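Local coordinates for uncharacterized protein (Eubacterium siraeum, PDB 4NZK) that is of unknown function but, as a DHHW-family member with an SGNH hydrolase-like domain, may be related to enzymes that act on ester-linked groups, at residues 104-109 and 131-136. Sequence-based numbering, arbitrary orientation.
Sequences NMVVPT and NSIANK. With EDO (1,2-ethanediol), chain D.
The carboxamide of Asn104 presents its nitrogen end to Ile133, whose CG2 methyl comes in obliquely off one face, 3.8 Å from ND2, while both polar atoms at the edges of the amide are held by others: OD1 by the hydroxyl of Tyr85, ND2 by OD1 of Asn142. This buried contact belongs to a beta-alpha-beta crossover in an SGNH-like alpha/beta fold: strand 101-107 leads through helix 126-136 to the neighbouring parallel strand 141-142. A polar group can thus sit inside a largely apolar strand-helix interface when its own bonds are met nearby. CG of Asn104 stands anti to the backbone N (chi1 173°), which puts ND2 against Ile133, and the two side chains cross at about a right angle. Two residues along the strand, Val106 CG2 packs against CD1 of the same Ile133, at 4.3 Å; Tyr85 and Ala338 also touch Ile133. Near the end of segment 131-136, Lys136 bends at its last torsion (chi4 59°) to bring NZ 2.9 Å from Ser132 OG. With an alanine at Lys136, Ser132 OG would probably lose this charged donor and a 1,2-ethanediol, likely a crystallisation additive, its partner. NZ of Lys136 donates to that diol's O2 at 2.8 Å.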
loop_
_atom_site.group_PDB
_atom_site.type_symbol
_atom_site.label_atom_id
_atom_site.label_comp_id
_atom_site.label_asym_id
_atom_site.label_seq_id
_atom_site.Cartn_x
_atom_site.Cartn_y
_atom_site.Cartn_z
ATOM N N ASN A 104 -6.201 -10.194 -3.713
ATOM C CA ASN A 104 -5.665 -9.112 -4.520
ATOM C C ASN A 104 -6.402 -7.814 -4.162
ATOM O O ASN A 104 -7.625 -7.777 -4.157
ATOM C CB ASN A 104 -5.975 -9.413 -5.980
ATOM C CG ASN A 104 -5.603 -8.275 -6.895
ATOM O OD1 ASN A 104 -4.458 -7.878 -6.937
ATOM N ND2 ASN A 104 -6.591 -7.727 -7.610
HETATM N N MSE A 105 -5.637 -6.763 -3.889
HETATM C CA MSE A 105 -6.224 -5.431 -3.627
HETATM C C MSE A 105 -5.378 -4.370 -4.273
HETATM O O MSE A 105 -4.368 -3.927 -3.721
HETATM C CB MSE A 105 -6.447 -5.216 -2.118
HETATM C CG MSE A 105 -7.286 -3.921 -1.916
HETATM SE SE MSE A 105 -7.841 -3.684 -0.065
HETATM C CE MSE A 105 -6.107 -3.673 0.739
ATOM N N VAL A 106 -5.775 -3.995 -5.487
ATOM C CA VAL A 106 -5.125 -2.955 -6.245
ATOM C C VAL A 106 -5.894 -1.673 -6.011
ATOM O O VAL A 106 -7.118 -1.637 -6.184
ATOM C CB VAL A 106 -5.019 -3.292 -7.758
ATOM C CG1 VAL A 106 -4.383 -2.130 -8.519
ATOM C CG2 VAL A 106 -4.198 -4.567 -7.953
ATOM N N VAL A 107 -5.178 -0.630 -5.629
ATOM C CA VAL A 107 -5.846 0.618 -5.234
ATOM C C VAL A 107 -5.380 1.780 -6.109
ATOM O O VAL A 107 -4.267 1.787 -6.603
ATOM C CB VAL A 107 -5.612 0.955 -3.753
ATOM C CG1 VAL A 107 -6.296 -0.079 -2.854
ATOM C CG2 VAL A 107 -4.129 1.067 -3.403
ATOM N N PRO A 108 -6.259 2.769 -6.294
ATOM C CA PRO A 108 -5.907 3.902 -7.118
ATOM C C PRO A 108 -5.094 4.909 -6.325
ATOM O O PRO A 108 -5.007 4.824 -5.112
ATOM C CB PRO A 108 -7.255 4.508 -7.447
ATOM C CG PRO A 108 -8.058 4.225 -6.249
ATOM C CD PRO A 108 -7.639 2.867 -5.773
ATOM N N THR A 109 -4.496 5.842 -7.054
ATOM C CA THR A 109 -3.904 7.026 -6.492
ATOM C C THR A 109 -4.966 8.137 -6.479
ATOM O O THR A 109 -6.124 7.936 -6.920
ATOM C CB THR A 109 -2.662 7.427 -7.280
ATOM O OG1 THR A 109 -3.031 7.627 -8.652
ATOM C CG2 THR A 109 -1.577 6.350 -7.177
ATOM N N ASN A 131 -10.589 -3.298 -12.654
ATOM C CA ASN A 131 -11.553 -4.271 -13.178
ATOM C C ASN A 131 -10.901 -5.291 -14.102
ATOM O O ASN A 131 -11.201 -6.501 -14.017
ATOM C CB ASN A 131 -12.705 -3.593 -13.914
ATOM C CG ASN A 131 -13.643 -2.843 -12.991
ATOM O OD1 ASN A 131 -13.687 -3.087 -11.777
ATOM N ND2 ASN A 131 -14.437 -1.954 -13.569
ATOM N N SER A 132 -10.046 -4.808 -15.007
ATOM C CA SER A 132 -9.374 -5.702 -15.960
ATOM C C SER A 132 -8.580 -6.784 -15.229
ATOM O O SER A 132 -8.640 -7.968 -15.559
ATOM C CB SER A 132 -8.466 -4.894 -16.884
ATOM O OG SER A 132 -7.687 -5.767 -17.702
ATOM N N ILE A 133 -7.816 -6.363 -14.219
ATOM C CA ILE A 133 -7.069 -7.299 -13.398
ATOM C C ILE A 133 -8.023 -8.311 -12.728
ATOM O O ILE A 133 -7.820 -9.524 -12.795
ATOM C CB ILE A 133 -6.215 -6.542 -12.355
ATOM C CG1 ILE A 133 -5.068 -5.809 -13.054
ATOM C CG2 ILE A 133 -5.692 -7.503 -11.280
ATOM C CD1 ILE A 133 -4.428 -4.735 -12.228
ATOM N N ALA A 134 -9.083 -7.805 -12.089
ATOM C CA ALA A 134 -10.034 -8.686 -11.379
ATOM C C ALA A 134 -10.622 -9.744 -12.317
ATOM O O ALA A 134 -10.755 -10.907 -11.942
ATOM C CB ALA A 134 -11.145 -7.867 -10.718
ATOM N N ASN A 135 -10.871 -9.349 -13.550
ATOM C CA ASN A 135 -11.505 -10.222 -14.517
ATOM C C ASN A 135 -10.570 -11.325 -14.981
ATOM O O ASN A 135 -11.034 -12.328 -15.517
ATOM C CB ASN A 135 -11.987 -9.419 -15.722
ATOM C CG ASN A 135 -13.153 -8.506 -15.384
ATOM O OD1 ASN A 135 -13.944 -8.780 -14.485
ATOM N ND2 ASN A 135 -13.272 -7.426 -16.135
ATOM N N LYS A 136 -9.263 -11.136 -14.813
ATOM C CA LYS A 136 -8.275 -12.101 -15.289
ATOM C C LYS A 136 -7.780 -13.031 -14.193
ATOM O O LYS A 136 -7.006 -13.982 -14.464
ATOM C CB LYS A 136 -7.088 -11.328 -15.904
ATOM C CG LYS A 136 -7.447 -10.637 -17.204
ATOM C CD LYS A 136 -6.440 -9.596 -17.645
ATOM C CE LYS A 136 -6.799 -8.962 -18.987
ATOM N NZ LYS A 136 -8.148 -8.278 -18.983
HETATM C C1 EDO D . -10.163 -9.189 -22.625
HETATM O O1 EDO D . -11.223 -9.654 -21.733
HETATM C C2 EDO D . -9.871 -7.695 -22.409
HETATM O O2 EDO D . -8.674 -7.492 -21.601
#